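Local coordinates for protein transcription initiation factor tfiid subunit 72/90-100 KDA (Encephalitozoon cuniculi, PDB 2J4B) that serves as a subunit of the general transcription factor TFIID and of SAGA, and probably supports regulated RNA polymerase II transcription, here as its N-terminal domain, at residues Leu15-Trp18 against Ile19-Leu23; Ile78-Val81 against Gln82-His85; Phe89-Thr92 against Phe93-Lys97. All coordinates share one frame; numbering follows the deposited sequence.

Contact 1. Residues Leu15-Trp18 against Ile19-Leu23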
loop_
_atom_site.group_PDB
_atom_site.type_symbol
_atom_site.label_atom_id
_atom_site.label_comp_id
_atom_site.label_asym_id
_atom_site.label_seq_id
_atom_site.Cartn_x
_atom_site.Cartn_y
_atom_site.Cartn_z
ATOM N N LEU A 15 -3.294 6.271 -7.994
ATOM C CA LEU A 15 -2.203 5.349 -8.287
ATOM C C LEU A 15 -2.721 4.064 -8.925
ATOM O O LEU A 15 -2.234 3.636 -9.959
ATOM C CB LEU A 15 -1.439 5.010 -7.016
ATOM C CG LEU A 15 -0.343 3.949 -7.162
ATOM C CD1 LEU A 15 0.706 4.343 -8.201
ATOM C CD2 LEU A 15 0.272 3.684 -5.797
ATOM N N LYS A 16 -3.714 3.448 -8.303
ATOM C CA LYS A 16 -4.333 2.247 -8.856
ATOM C C LYS A 16 -4.751 2.433 -10.319
ATOM O O LYS A 16 -4.499 1.569 -11.147
ATOM C CB LYS A 16 -5.544 1.851 -8.019
ATOM C CG LYS A 16 -6.220 0.568 -8.461
ATOM C CD LYS A 16 -7.423 0.253 -7.579
ATOM C CE LYS A 16 -8.362 -0.706 -8.262
ATOM N NZ LYS A 16 -9.645 -0.830 -7.530
ATOM N N THR A 17 -5.378 3.562 -10.627
ATOM C CA THR A 17 -5.885 3.820 -11.969
ATOM C C THR A 17 -4.755 4.023 -12.982
ATOM O O THR A 17 -4.887 3.676 -14.168
ATOM C CB THR A 17 -6.800 5.062 -11.971
ATOM O OG1 THR A 17 -7.826 4.897 -10.978
ATOM C CG2 THR A 17 -7.415 5.275 -13.336
ATOM N N TRP A 18 -3.651 4.593 -12.505
ATOM C CA TRP A 18 -2.479 4.822 -13.345
ATOM C C TRP A 18 -1.816 3.494 -13.672
ATOM O O TRP A 18 -1.528 3.204 -14.828
ATOM C CB TRP A 18 -1.510 5.770 -12.643
ATOM C CG TRP A 18 -0.227 6.001 -13.373
ATOM C CD1 TRP A 18 -0.011 6.868 -14.400
ATOM C CD2 TRP A 18 1.036 5.358 -13.107
ATOM N NE1 TRP A 18 1.303 6.801 -14.799
ATOM C CE2 TRP A 18 1.968 5.885 -14.020
ATOM C CE3 TRP A 18 1.462 4.394 -12.180
ATOM C CZ2 TRP A 18 3.309 5.478 -14.045
ATOM C CZ3 TRP A 18 2.784 3.990 -12.198
ATOM C CH2 TRP A 18 3.698 4.532 -13.134
ATOM N N ILE A 19 -1.586 2.680 -12.644
ATOM C CA ILE A 19 -1.002 1.341 -12.826
ATOM C C ILE A 19 -1.792 0.489 -13.821
ATOM O O ILE A 19 -1.241 -0.016 -14.793
ATOM C CB ILE A 19 -0.968 0.567 -11.515
ATOM C CG1 ILE A 19 0.024 1.220 -10.552
ATOM C CG2 ILE A 19 -0.647 -0.917 -11.783
ATOM C CD1 ILE A 19 -0.020 0.656 -9.166
ATOM N N GLU A 20 -3.089 0.343 -13.572
ATOM C CA GLU A 20 -3.928 -0.510 -14.392
ATOM C C GLU A 20 -3.900 -0.093 -15.871
ATOM O O GLU A 20 -4.216 -0.889 -16.750
ATOM C CB GLU A 20 -5.361 -0.509 -13.843
ATOM C CG GLU A 20 -5.490 -1.164 -12.459
ATOM C CD GLU A 20 -6.908 -1.071 -11.890
ATOM O OE1 GLU A 20 -7.665 -0.180 -12.340
ATOM O OE2 GLU A 20 -7.261 -1.888 -10.998
ATOM N N ASP A 21 -3.490 1.150 -16.123
ATOM C CA ASP A 21 -3.351 1.691 -17.475
ATOM C C ASP A 21 -1.942 1.569 -18.062
ATOM O O ASP A 21 -1.768 1.711 -19.267
ATOM C CB ASP A 21 -3.757 3.166 -17.499
ATOM C CG ASP A 21 -5.228 3.355 -17.744
ATOM O OD1 ASP A 21 -5.784 2.639 -18.611
ATOM O OD2 ASP A 21 -5.838 4.213 -17.066
ATOM N N SER A 22 -0.934 1.332 -17.232
ATOM C CA SER A 22 0.424 1.177 -17.750
ATOM C C SER A 22 0.525 -0.040 -18.675
ATOM O O SER A 22 -0.383 -0.881 -18.714
ATOM C CB SER A 22 1.444 1.058 -16.613
ATOM O OG SER A 22 1.227 -0.109 -15.838
ATOM N N LEU A 23 1.630 -0.116 -19.417
ATOM C CA LEU A 23 1.939 -1.291 -20.239
ATOM C C LEU A 23 2.101 -2.555 -19.398
ATOM O O LEU A 23 2.676 -2.523 -18.320
ATOM C CB LEU A 23 3.215 -1.064 -21.053
ATOM C CG LEU A 23 3.053 -0.432 -22.434
ATOM C CD1 LEU A 23 4.427 -0.216 -23.052
ATOM C CD2 LEU A 23 2.177 -1.298 -23.326
#

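Contact 2. Residues Ile78-Val81 against Gln82-His85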
loop_
_atom_site.group_PDB
_atom_site.type_symbol
_atom_site.label_atom_id
_atom_site.label_comp_id
_atom_site.label_asym_id
_atom_site.label_seq_id
_atom_site.Cartn_x
_atom_site.Cartn_y
_atom_site.Cartn_z
ATOM N N ILE A 78 -9.115 -6.687 12.575
ATOM C CA ILE A 78 -8.344 -5.635 13.236
ATOM C C ILE A 78 -8.955 -4.254 12.988
ATOM O O ILE A 78 -8.726 -3.674 11.929
ATOM C CB ILE A 78 -6.908 -5.624 12.699
ATOM C CG1 ILE A 78 -6.220 -6.948 13.017
ATOM C CG2 ILE A 78 -6.095 -4.462 13.289
ATOM C CD1 ILE A 78 -4.862 -7.056 12.389
ATOM N N TYR A 79 -9.717 -3.739 13.961
ATOM C CA TYR A 79 -10.429 -2.455 13.823
ATOM C C TYR A 79 -9.811 -1.311 14.626
ATOM O O TYR A 79 -9.901 -0.159 14.223
ATOM C CB TYR A 79 -11.898 -2.579 14.274
ATOM C CG TYR A 79 -12.611 -3.782 13.727
ATOM C CD1 TYR A 79 -12.884 -3.890 12.367
ATOM C CD2 TYR A 79 -13.008 -4.818 14.563
ATOM C CE1 TYR A 79 -13.532 -4.992 11.856
ATOM C CE2 TYR A 79 -13.660 -5.932 14.051
ATOM C CZ TYR A 79 -13.910 -6.009 12.697
ATOM O OH TYR A 79 -14.553 -7.105 12.183
ATOM N N THR A 80 -9.223 -1.618 15.776
ATOM C CA THR A 80 -8.746 -0.575 16.670
ATOM C C THR A 80 -7.241 -0.601 16.821
ATOM O O THR A 80 -6.575 -1.530 16.360
ATOM C CB THR A 80 -9.383 -0.705 18.055
ATOM O OG1 THR A 80 -8.901 -1.898 18.691
ATOM C CG2 THR A 80 -10.906 -0.747 17.932
ATOM N N VAL A 81 -6.717 0.437 17.461
ATOM C CA VAL A 81 -5.298 0.546 17.748
ATOM C C VAL A 81 -4.832 -0.573 18.663
ATOM O O VAL A 81 -3.731 -1.090 18.488
ATOM C CB VAL A 81 -4.956 1.919 18.401
ATOM C CG1 VAL A 81 -3.627 1.859 19.171
ATOM C CG2 VAL A 81 -4.907 2.990 17.339
ATOM N N GLN A 82 -5.654 -0.933 19.643
ATOM C CA GLN A 82 -5.340 -2.050 20.524
ATOM C C GLN A 82 -5.187 -3.356 19.735
ATOM O O GLN A 82 -4.342 -4.175 20.059
ATOM C CB GLN A 82 -6.426 -2.197 21.598
ATOM C CG GLN A 82 -6.388 -3.498 22.413
ATOM C CD GLN A 82 -5.105 -3.681 23.201
ATOM O OE1 GLN A 82 -4.324 -2.737 23.376
ATOM N NE2 GLN A 82 -4.868 -4.902 23.667
ATOM N N HIS A 83 -6.007 -3.547 18.704
ATOM C CA HIS A 83 -5.976 -4.780 17.910
ATOM C C HIS A 83 -4.678 -4.889 17.126
ATOM O O HIS A 83 -4.214 -5.985 16.842
ATOM C CB HIS A 83 -7.146 -4.843 16.928
ATOM C CG HIS A 83 -8.477 -5.030 17.575
ATOM N ND1 HIS A 83 -9.658 -4.741 16.929
ATOM C CD2 HIS A 83 -8.821 -5.481 18.807
ATOM C CE1 HIS A 83 -10.674 -5.004 17.732
ATOM N NE2 HIS A 83 -10.194 -5.458 18.877
ATOM N N ILE A 84 -4.104 -3.751 16.757
ATOM C CA ILE A 84 -2.821 -3.748 16.056
ATOM C C ILE A 84 -1.713 -4.139 17.022
ATOM O O ILE A 84 -0.806 -4.884 16.659
ATOM C CB ILE A 84 -2.502 -2.370 15.428
ATOM C CG1 ILE A 84 -3.512 -2.033 14.331
ATOM C CG2 ILE A 84 -1.086 -2.356 14.866
ATOM C CD1 ILE A 84 -3.502 -0.559 13.915
ATOM N N HIS A 85 -1.795 -3.638 18.251
ATOM C CA HIS A 85 -0.803 -3.942 19.280
ATOM C C HIS A 85 -0.807 -5.419 19.738
ATOM O O HIS A 85 0.244 -5.955 20.118
ATOM C CB HIS A 85 -0.985 -3.017 20.496
ATOM C CG HIS A 85 -0.262 -1.709 20.378
ATOM N ND1 HIS A 85 -0.755 -0.643 19.652
ATOM C CD2 HIS A 85 0.923 -1.294 20.892
ATOM C CE1 HIS A 85 0.094 0.368 19.724
ATOM N NE2 HIS A 85 1.121 0.000 20.470
HETATM O O HOH W 1 -7.836 0.525 20.748
#

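Contact 3. Residues Phe89-Thr92 against Phe93-Lys97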
loop_
_atom_site.group_PDB
_atom_site.type_symbol
_atom_site.label_atom_id
_atom_site.label_comp_id
_atom_site.label_asym_id
_atom_site.label_seq_id
_atom_site.Cartn_x
_atom_site.Cartn_y
_atom_site.Cartn_z
ATOM N N PHE A 89 1.155 -10.172 13.701
ATOM C CA PHE A 89 1.199 -10.061 12.257
ATOM C C PHE A 89 0.833 -8.613 11.863
ATOM O O PHE A 89 1.363 -8.093 10.900
ATOM C CB PHE A 89 0.301 -11.093 11.578
ATOM C CG PHE A 89 -1.148 -10.739 11.613
ATOM C CD1 PHE A 89 -1.689 -9.870 10.674
ATOM C CD2 PHE A 89 -1.971 -11.258 12.599
ATOM C CE1 PHE A 89 -3.026 -9.530 10.727
ATOM C CE2 PHE A 89 -3.312 -10.925 12.657
ATOM C CZ PHE A 89 -3.843 -10.063 11.725
ATOM N N ALA A 90 -0.048 -7.962 12.623
ATOM C CA ALA A 90 -0.413 -6.562 12.355
ATOM C C ALA A 90 0.654 -5.576 12.840
ATOM O O ALA A 90 0.933 -4.581 12.165
ATOM C CB ALA A 90 -1.748 -6.224 12.975
ATOM N N TYR A 91 1.229 -5.853 14.012
ATOM C CA TYR A 91 2.265 -5.007 14.594
ATOM C C TYR A 91 3.519 -5.065 13.761
ATOM O O TYR A 91 4.108 -4.038 13.440
ATOM C CB TYR A 91 2.588 -5.461 16.022
ATOM C CG TYR A 91 3.539 -4.554 16.777
ATOM C CD1 TYR A 91 3.088 -3.399 17.391
ATOM C CD2 TYR A 91 4.884 -4.870 16.888
ATOM C CE1 TYR A 91 3.958 -2.570 18.085
ATOM C CE2 TYR A 91 5.766 -4.052 17.589
ATOM C CZ TYR A 91 5.301 -2.910 18.181
ATOM O OH TYR A 91 6.184 -2.109 18.868
ATOM N N THR A 92 3.928 -6.277 13.415
ATOM C CA THR A 92 5.119 -6.477 12.599
ATOM C C THR A 92 4.975 -5.769 11.267
ATOM O O THR A 92 5.908 -5.134 10.794
ATOM C CB THR A 92 5.387 -7.951 12.353
ATOM O OG1 THR A 92 5.810 -8.553 13.574
ATOM C CG2 THR A 92 6.478 -8.128 11.315
ATOM N N PHE A 93 3.793 -5.859 10.671
ATOM C CA PHE A 93 3.571 -5.217 9.398
ATOM C C PHE A 93 3.694 -3.685 9.514
ATOM O O PHE A 93 4.227 -3.022 8.627
ATOM C CB PHE A 93 2.214 -5.609 8.821
ATOM C CG PHE A 93 2.065 -5.231 7.380
ATOM C CD1 PHE A 93 1.880 -3.915 7.019
ATOM C CD2 PHE A 93 2.169 -6.188 6.383
ATOM C CE1 PHE A 93 1.787 -3.554 5.698
ATOM C CE2 PHE A 93 2.059 -5.834 5.054
ATOM C CZ PHE A 93 1.868 -4.514 4.714
ATOM N N LYS A 94 3.197 -3.129 10.612
ATOM C CA LYS A 94 3.185 -1.695 10.789
ATOM C C LYS A 94 4.576 -1.127 11.054
ATOM O O LYS A 94 4.873 0.004 10.684
ATOM C CB LYS A 94 2.255 -1.304 11.948
ATOM C CG LYS A 94 2.000 0.196 12.010
ATOM C CD LYS A 94 1.045 0.588 13.103
ATOM C CE LYS A 94 1.723 1.412 14.207
ATOM N NZ LYS A 94 2.238 0.553 15.328
ATOM N N ASN A 95 5.417 -1.915 11.713
ATOM C CA ASN A 95 6.695 -1.422 12.220
ATOM C C ASN A 95 7.919 -1.935 11.464
ATOM O O ASN A 95 9.040 -1.541 11.786
ATOM C CB ASN A 95 6.816 -1.797 13.688
ATOM C CG ASN A 95 5.775 -1.111 14.535
ATOM O OD1 ASN A 95 5.547 0.091 14.384
ATOM N ND2 ASN A 95 5.125 -1.863 15.416
ATOM N N SER A 96 7.711 -2.810 10.475
ATOM C CA SER A 96 8.820 -3.394 9.711
ATOM C C SER A 96 8.715 -3.087 8.235
ATOM O O SER A 96 7.678 -2.618 7.755
ATOM C CB SER A 96 8.855 -4.903 9.888
ATOM O OG SER A 96 9.295 -5.221 11.193
ATOM N N LYS A 97 9.779 -3.383 7.508
ATOM C CA LYS A 97 9.826 -3.066 6.100
ATOM C C LYS A 97 9.282 -4.164 5.209
ATOM O O LYS A 97 9.630 -5.334 5.353
ATOM C CB LYS A 97 11.245 -2.664 5.686
ATOM C CG LYS A 97 11.469 -1.189 5.906
ATOM C CD LYS A 97 12.871 -0.755 5.637
ATOM C CE LYS A 97 13.082 0.664 6.167
ATOM N NZ LYS A 97 11.995 1.580 5.674
#

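Contact 1. Residues Leu15-Trp18 against Ile19-Leu23
The indole of Trp-18 and the side chain of Ile-19 cross at about a right angle, CE3 of the six-membered ring lying 3.8 Å from Ile-19 CG1, and the same ring system stacks with Phe-113 of helix 104-116. Both residues belong to the C-terminal part of helix 8-21, in the mainly helical TAF5 N-terminal domain, and they illustrate how a single helix sorts its side chains by face. On the buried face, the isobutyl group of Leu-15 meets the tip of Ile-19 one turn on, CG to CD1 at 3.9 Å. Ile-19 holds CG1 beside its own backbone N (chi1 -68°), which turns this branch back over the preceding turn; Leu-34 of helix 34-47 touches both residues. The backbone bond beneath them, from Ile-19 N to Leu-15 O (2.9 Å), is almost straight at 178°.

On the outer face, the extended Lys-16 chain crosses the Glu-20 carboxylate, and CE comes to 3.2 Å from OE2. Its ammonium passes on to a salt bridge with Asp-64; NZ lies 4.3 Å from Glu-20 OE2, beyond a salt bridge, so any attraction there is probably weak. Further along, Ile-19 O is gripped twice by Ser-22: the backbone N binds it, and OG arrives at 2.7 Å in the carbonyl plane, on a lone pair.

Contact 2. Residues Ile78-Val81 against Gln82-His85
The backbone passes from an extended conformation at Thr-80 (psi 170°) into helical turns from Val-81 onward, where His-85 N bonds to Val-81 O at 3.2 Å and Ile-84 N reaches Thr-80 O only weakly. Beside this first turn the imidazole of His-83 folds back toward the incoming chain. Its ND1 accepts the amide N-H of Tyr-79 at 3.1 Å, with the donor virtually in the ring plane, which implies that ND1 carries no proton of its own in this bond. Thr-80 OG1 sits over the centre of one face of the same ring, 3.3 Å above its plane. The imidazole is thus fixed at an edge and covered on a face by two successive residues.

Thr-80 is the N-cap of helix 81-86. With OG1 between its backbone N and carbonyl carbon (chi1 68°), the hydroxyl accepts a weak capping bond from His-83 N, which also bonds weakly to Thr-80 O. A water extends the cap by accepting from Gln-82 N at 2.8 Å, and it forms a weak hydrogen bond with Thr-80 OG1. At the other end of the turn, His-85 ND1 donates to Val-81 O at 3.2 Å, while His-85 N approaches that oxygen from the opposite face of the carbonyl plane. The inward side is apolar: Ile-78 CG2 meets Ile-84 CG1 at 3.7 Å, the two side chains crossing at about a right angle, and Ile-46 of helix 34-47 touches Ile-84 beyond.

Contact 3. Residues Phe89-Thr92 against Phe93-Lys97
Tyr-91 O takes the backbone N-H of Asn-95 at 3.0 Å, the donor lying nearly in line with the C=O bond. This is the closing turn of helix 88-95, and Ser-96 is the first residue to leave helical geometry, so the pair illustrates how a side chain of the last turn can fold back over the ring of the residue four before it. Asn-95 places its ND2 over one face of the Tyr-91 ring, 3.0 Å from CZ and 3.4 Å from CG. Ring and amide planes stand 70° apart, so the amide presents its nitrogen end to the ring instead of lying flat on it. Although the CB of Tyr-91 points away from 93-97, CG set anti to the backbone N and beside the carbonyl carbon (chi1 -173°) brings the ring back to Asn-95. The opposite end of the amide, OD1, receives a weak bond from Lys-94 NZ, whose chain bends at its last two torsions to get there; this partner is consistent with the amide being turned nitrogen to ring.

Across the helix, Phe-93 rests its CB on Phe-89 O at 3.3 Å and carries its ring away from this turn, to His-40, Pro-36 and Ile-39 of helix 34-47. At the very end, Thr-92 O accepts weak bonds from both Asn-95 N and Ser-96 N, and Thr-92 CG2 lies 4.0 Å from Ser-96 OG.

Overall arrangement
The three contacts follow one another along the chain within the TAF5 N-terminal domain and sample different stages of a helix: contact 1 the C-terminal part of helix 8-21, contact 2 the start of helix 81-86, contact 3 the end of helix 88-95. Contact 1 lies across the centre of the chain from the others, its centre about 31 Å from that of contact 2 and about 27 Å from that of contact 3. Contacts 2 and 3 touch, with centres about 12 Å apart: Ile-78 packs its CD1 against Phe-89 and Ala-90. All three reach helix 34-47, which thus links both sides of the domain, and strand 98-103 begins directly after contact 3.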